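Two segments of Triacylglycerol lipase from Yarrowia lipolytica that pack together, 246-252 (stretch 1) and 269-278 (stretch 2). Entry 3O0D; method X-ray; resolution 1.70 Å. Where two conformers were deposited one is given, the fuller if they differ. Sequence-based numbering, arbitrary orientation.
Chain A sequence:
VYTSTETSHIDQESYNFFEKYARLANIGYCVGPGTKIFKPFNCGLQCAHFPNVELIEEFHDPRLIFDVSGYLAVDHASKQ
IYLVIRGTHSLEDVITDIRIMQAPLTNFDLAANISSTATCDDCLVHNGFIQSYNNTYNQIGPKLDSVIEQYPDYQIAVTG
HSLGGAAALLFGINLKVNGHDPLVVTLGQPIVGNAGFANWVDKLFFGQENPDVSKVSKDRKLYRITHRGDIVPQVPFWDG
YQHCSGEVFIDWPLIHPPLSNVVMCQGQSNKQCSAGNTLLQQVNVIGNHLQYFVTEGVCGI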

ATOM      1  N   GLY A 246      -9.235  -7.806  -1.990  1.00 13.82           N
ATOM      2  CA  GLY A 246      -9.352  -6.464  -1.475  1.00 10.47           C
ATOM      3  C   GLY A 246      -9.140  -5.317  -2.505  1.00 10.89           C
ATOM      4  O   GLY A 246      -8.972  -4.177  -2.112  1.00 11.84           O
ATOM      5  N   GLU A 247      -9.182  -5.679  -3.784  1.00 10.93           N
ATOM      6  CA  GLU A 247      -8.894  -4.710  -4.861  1.00 11.23           C
ATOM      7  C   GLU A 247     -10.014  -3.622  -4.984  1.00  9.53           C
ATOM      8  O   GLU A 247     -11.212  -3.980  -4.931  1.00 10.60           O
ATOM      9  CB  GLU A 247      -8.803  -5.460  -6.192  1.00 11.23           C
ATOM     10  CG  GLU A 247      -8.462  -4.488  -7.391  1.00 10.66           C
ATOM     11  CD  GLU A 247      -8.142  -5.210  -8.672  1.00 13.22           C
ATOM     12  OE1 GLU A 247      -8.486  -6.442  -8.816  1.00 14.73           O
ATOM     13  OE2 GLU A 247      -7.551  -4.571  -9.601  1.00 13.26           O
ATOM     14  N   VAL A 248      -9.572  -2.348  -5.071  1.00  8.97           N
ATOM     15  CA  VAL A 248     -10.433  -1.191  -5.402  1.00  8.91           C
ATOM     16  C   VAL A 248      -9.837  -0.579  -6.704  1.00  8.22           C
ATOM     17  O   VAL A 248      -8.697  -0.215  -6.716  1.00 10.09           O
ATOM     18  CB  VAL A 248     -10.252  -0.167  -4.339  1.00  8.68           C
ATOM     19  CG1 VAL A 248     -11.148   1.101  -4.681  1.00  8.54           C
ATOM     20  CG2 VAL A 248     -10.721  -0.816  -2.935  1.00  9.32           C
ATOM     21  N   PHE A 249     -10.606  -0.555  -7.781  1.00  8.40           N
ATOM     22  CA  PHE A 249     -10.049  -0.296  -9.117  1.00  8.48           C
ATOM     23  C   PHE A 249     -10.581   1.040  -9.587  1.00  8.56           C
ATOM     24  O   PHE A 249     -11.794   1.270  -9.612  1.00  9.65           O
ATOM     25  CB  PHE A 249     -10.568  -1.373 -10.032  1.00  7.60           C
ATOM     26  CG  PHE A 249     -10.054  -1.306 -11.448  1.00  6.73           C
ATOM     27  CD1 PHE A 249      -8.637  -1.430 -11.698  1.00 11.86           C
ATOM     28  CD2 PHE A 249     -10.945  -1.191 -12.492  1.00  9.43           C
ATOM     29  CE1 PHE A 249      -8.198  -1.534 -13.066  1.00 11.51           C
ATOM     30  CE2 PHE A 249     -10.533  -1.219 -13.812  1.00 10.75           C
ATOM     31  CZ  PHE A 249      -9.127  -1.404 -14.083  1.00 11.11           C
ATOM     32  N   ILE A 250      -9.631   1.876 -10.049  1.00  7.76           N
ATOM     33  CA  ILE A 250     -10.009   3.166 -10.675  1.00  7.36           C
ATOM     34  C   ILE A 250     -10.092   2.858 -12.161  1.00  8.75           C
ATOM     35  O   ILE A 250      -9.037   2.723 -12.815  1.00 10.03           O
ATOM     36  CB  ILE A 250      -8.925   4.161 -10.429  1.00  7.74           C
ATOM     37  CG1 ILE A 250      -8.747   4.452  -8.925  1.00  7.11           C
ATOM     38  CG2 ILE A 250      -9.256   5.486 -11.174  1.00  8.42           C
ATOM     39  CD1 ILE A 250      -7.434   5.299  -8.651  1.00  8.58           C
ATOM     40  N   ASP A 251     -11.331   2.719 -12.645  1.00  9.35           N
ATOM     41  CA  ASP A 251     -11.532   2.425 -14.061  1.00 10.51           C
ATOM     42  C   ASP A 251     -11.654   3.744 -14.831  1.00  9.87           C
ATOM     43  O   ASP A 251     -12.770   4.128 -15.279  1.00 10.36           O
ATOM     44  CB  ASP A 251     -12.763   1.534 -14.239  1.00 11.67           C
ATOM     45  CG  ASP A 251     -12.804   0.875 -15.638  1.00 13.84           C
ATOM     46  OD1 ASP A 251     -12.049   1.307 -16.519  1.00 13.81           O
ATOM     47  OD2 ASP A 251     -13.561  -0.109 -15.806  1.00 16.03           O
ATOM     48  N   TRP A 252     -10.528   4.424 -15.007  1.00  9.50           N
ATOM     49  CA  TRP A 252     -10.534   5.798 -15.635  1.00  8.99           C
ATOM     50  C   TRP A 252      -9.125   6.038 -16.053  1.00 11.25           C
ATOM     51  O   TRP A 252      -8.226   5.640 -15.348  1.00 11.87           O
ATOM     52  CB  TRP A 252     -10.936   6.839 -14.561  1.00  9.84           C
ATOM     53  CG  TRP A 252     -11.374   8.177 -15.165  1.00 10.65           C
ATOM     54  CD1 TRP A 252     -10.717   9.378 -15.072  1.00 11.56           C
ATOM     55  CD2 TRP A 252     -12.488   8.381 -16.042  1.00 10.37           C
ATOM     56  NE1 TRP A 252     -11.425  10.352 -15.791  1.00 13.05           N
ATOM     57  CE2 TRP A 252     -12.524   9.771 -16.350  1.00 13.54           C
ATOM     58  CE3 TRP A 252     -13.561   7.569 -16.425  1.00 12.60           C
ATOM     59  CZ2 TRP A 252     -13.548  10.341 -17.133  1.00 15.04           C
ATOM     60  CZ3 TRP A 252     -14.630   8.110 -17.216  1.00 13.15           C
ATOM     61  CH2 TRP A 252     -14.576   9.504 -17.562  1.00 14.74           C
ATOM     62  N   SER A 269      -8.103 -12.180  -8.462  1.00 11.97           N
ATOM     63  CA  SER A 269      -7.839 -11.694  -9.827  1.00 15.71           C
ATOM     64  C   SER A 269      -9.161 -11.461 -10.503  1.00 14.60           C
ATOM     65  O   SER A 269     -10.077 -12.298 -10.428  1.00 16.19           O
ATOM     66  CB  SER A 269      -6.915 -12.708 -10.586  1.00 16.04           C
ATOM     67  OG  SER A 269      -6.846 -12.458 -11.997  1.00 22.78           O
ATOM     68  N   ASN A 270      -9.333 -10.286 -11.159  1.00 10.59           N
ATOM     69  CA  ASN A 270     -10.663  -9.947 -11.654  1.00 12.25           C
ATOM     70  C   ASN A 270     -10.502  -9.225 -12.991  1.00  9.30           C
ATOM     71  O   ASN A 270      -9.881  -8.145 -13.053  1.00 14.23           O
ATOM     72  CB  ASN A 270     -11.340  -9.076 -10.596  1.00 11.56           C
ATOM     73  CG  ASN A 270     -12.768  -8.724 -10.929  1.00 12.00           C
ATOM     74  OD1 ASN A 270     -13.127  -8.506 -12.074  1.00 12.37           O
ATOM     75  ND2 ASN A 270     -13.646  -8.732  -9.868  1.00 13.16           N
ATOM     76  N   LYS A 271     -11.024  -9.831 -14.050  1.00 12.94           N
ATOM     77  CA  LYS A 271     -10.753  -9.281 -15.401  1.00 13.01           C
ATOM     78  C   LYS A 271     -11.563  -8.018 -15.607  1.00 14.12           C
ATOM     79  O   LYS A 271     -11.394  -7.301 -16.660  1.00 12.69           O
ATOM     80  CB  LYS A 271     -11.138 -10.271 -16.499  1.00 17.59           C
ATOM     81  CG  LYS A 271     -10.280 -11.538 -16.532  1.00 24.14           C
ATOM     82  CD  LYS A 271      -8.969 -11.428 -17.193  1.00 33.60           C
ATOM     83  CE  LYS A 271      -8.318 -12.876 -17.360  1.00 34.58           C
ATOM     84  NZ  LYS A 271      -9.113 -13.970 -18.099  1.00 36.77           N
ATOM     85  N   GLN A 272     -12.502  -7.706 -14.691  1.00 11.82           N
ATOM     86  CA  GLN A 272     -13.140  -6.373 -14.806  1.00 12.48           C
ATOM     87  C   GLN A 272     -12.248  -5.278 -14.215  1.00 12.28           C
ATOM     88  O   GLN A 272     -12.509  -4.047 -14.381  1.00 12.22           O
ATOM     89  CB  GLN A 272     -14.500  -6.403 -14.083  1.00 10.90           C
ATOM     90  CG  GLN A 272     -15.600  -6.977 -14.904  1.00 13.42           C
ATOM     91  CD  GLN A 272     -15.988  -6.028 -16.035  1.00 18.75           C
ATOM     92  OE1 GLN A 272     -16.260  -4.823 -15.796  1.00 14.06           O
ATOM     93  NE2 GLN A 272     -16.060  -6.552 -17.255  1.00 17.18           N
ATOM     94  N   CYS A 273     -11.200  -5.678 -13.517  1.00 10.83           N
ATOM     95  CA  CYS A 273     -10.264  -4.824 -12.807  1.00 10.37           C
ATOM     96  C   CYS A 273      -8.812  -4.939 -13.361  1.00 10.15           C
ATOM     97  O   CYS A 273      -8.683  -5.058 -14.517  1.00 12.24           O
ATOM     98  CB  CYS A 273     -10.332  -5.003 -11.301  1.00 11.47           C
ATOM     99  SG  CYS A 273     -12.074  -4.822 -10.839  1.00 13.59           S
ATOM    100  N   SER A 274      -7.790  -4.859 -12.521  1.00 10.13           N
ATOM    101  CA  SER A 274      -6.354  -4.856 -12.982  0.50 11.98           C
ATOM    102  C   SER A 274      -6.008  -5.999 -13.928  1.00 13.37           C
ATOM    103  O   SER A 274      -5.324  -5.792 -14.957  1.00 12.18           O
ATOM    104  CB  SER A 274      -5.416  -5.068 -11.832  0.50 14.80           C
ATOM    105  OG  SER A 274      -5.164  -3.871 -11.222  0.50 20.74           O
ATOM    106  N   ALA A 275      -6.502  -7.210 -13.574  1.00 13.08           N
ATOM    107  CA  ALA A 275      -6.196  -8.402 -14.379  1.00 14.62           C
ATOM    108  C   ALA A 275      -6.672  -8.282 -15.808  1.00 14.46           C
ATOM    109  O   ALA A 275      -6.188  -9.038 -16.706  1.00 15.63           O
ATOM    110  CB  ALA A 275      -6.742  -9.714 -13.716  1.00 13.10           C
ATOM    111  N   GLY A 276      -7.691  -7.456 -16.043  1.00 12.57           N
ATOM    112  CA  GLY A 276      -8.237  -7.194 -17.395  1.00 12.77           C
ATOM    113  C   GLY A 276      -7.570  -6.040 -18.195  1.00 13.32           C
ATOM    114  O   GLY A 276      -8.050  -5.756 -19.358  1.00 13.00           O
ATOM    115  N   ASN A 277      -6.518  -5.460 -17.643  1.00 12.27           N
ATOM    116  CA  ASN A 277      -5.750  -4.360 -18.374  1.00 10.93           C
ATOM    117  C   ASN A 277      -5.407  -4.916 -19.802  1.00 13.92           C
ATOM    118  O   ASN A 277      -4.967  -6.086 -19.910  1.00 12.79           O
ATOM    119  CB  ASN A 277      -4.477  -4.073 -17.701  1.00 11.74           C
ATOM    120  CG  ASN A 277      -4.648  -3.089 -16.506  1.00 13.11           C
ATOM    121  OD1 ASN A 277      -5.719  -2.428 -16.393  1.00 14.46           O
ATOM    122  ND2 ASN A 277      -3.671  -3.043 -15.617  1.00 11.37           N
ATOM    123  N   THR A 278      -5.720  -4.140 -20.822  1.00 11.03           N
ATOM    124  CA  THR A 278      -5.446  -4.576 -22.220  1.00 14.35           C
ATOM    125  C   THR A 278      -4.024  -4.181 -22.566  1.00 12.32           C
ATOM    126  O   THR A 278      -3.422  -3.368 -21.976  1.00 10.99           O
ATOM    127  CB  THR A 278      -6.377  -3.911 -23.269  1.00 14.55           C
ATOM    128  OG1 THR A 278      -6.081  -2.506 -23.341  1.00 15.85           O
ATOM    129  CG2 THR A 278      -7.831  -4.154 -22.927  1.00 16.25           C
TER
HETATM  130  O   HOH W   1      -7.495  -8.121 -10.875  1.00 13.56           O
HETATM  131  O   HOH W   2     -14.101  -1.824 -13.742  1.00 15.19           O

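The contact between the strand 247-250 and the loop that follows Ser 269 is small, burying 278 Å² in all, and rests chiefly on two side chains, Glu 247 and Phe 249. Alternation along the strand decides which residues take part: Glu 247 and Phe 249 direct their CA-to-CB bonds toward stretch 2, whereas Val 248 between them points away and makes no contact. Both contacting residues adopt the t rotamer at chi1 (-179° and -178°).

In Glu 247 the t setting continues through chi2 (171°), so the chain is nearly fully extended and carries its carboxylate to the backbone at the start of the 3-10 segment 274-276. There Glu 247 OE2 accepts two hydrogen bonds from a single residue, one from Ser 274 N (2.9 Å, N-H...O angle 156°) and one from Ser 274 OG (3.0 Å). The m rotamer of Ser 274 (chi1 -85°) places its hydroxyl alongside its own amide, so that both donors converge on the same oxygen. Glutamate suits this buried position because its extended chain reaches Ser 274 and its carboxylate oxygen OE2 can accept from both Ser 274 donors at once, while OE1 stays free for water 1. The other oxygen, Glu 247 OE1, takes a hydrogen bond from water 1 at 2.8 Å. That water in turn accepts from Asn 270 N (2.9 Å) and Ala 275 N (3.0 Å), linking the carboxylate to backbone amides on two separate parts of stretch 2.

Phe 249 supplies the apolar half of the contact. With chi2 at 61°, the ring presents one face to Cys 273, whose CA is 5.8 Å from Phe 249 CA, the closest pair in the backbone register. Cys 273 CA lies 3.5 Å from the centroid of the Phe 249 ring and only 4° off the ring normal, a nearly ideal CH-pi arrangement. Cys 273 CB also packs against Phe 249 CG at 3.7 Å. The m rotamer of the cysteine (chi1 -52°) leaves SG oblique to the ring, 4.7 Å from the Phe 249 centroid; the sulfur is bonded covalently elsewhere in the structure. A flat aromatic ring is well matched to this backbone, which lies close against it: Phe 249 CE1 is 3.4 Å from Ser 274 N. At the ring's edge, Phe 249 CZ approaches Asn 277 OD1 to 4.2 Å.

The loop that receives these side chains is itself well braced. A type I turn runs from Asn 270 to Cys 273, closed by the hydrogen bond from Cys 273 N to Asn 270 O (2.8 Å). Asn 270, in the t rotamer with chi2 at -36°, turns its amide oxygen into the same turn, where Asn 270 OD1 accepts from Gln 272 N at 2.8 Å. Gly 276 follows, where a CB would lie 1.8 Å from Lys 271 O.

At the far end, Asp 251 points sideways at CB, but its t rotamer brings the carboxylate nearer. Water 2 lies within hydrogen-bonding distance of both Asp 251 OD2 (2.7 Å) and Gln 272 O (2.8 Å), extending the contact beyond the ring.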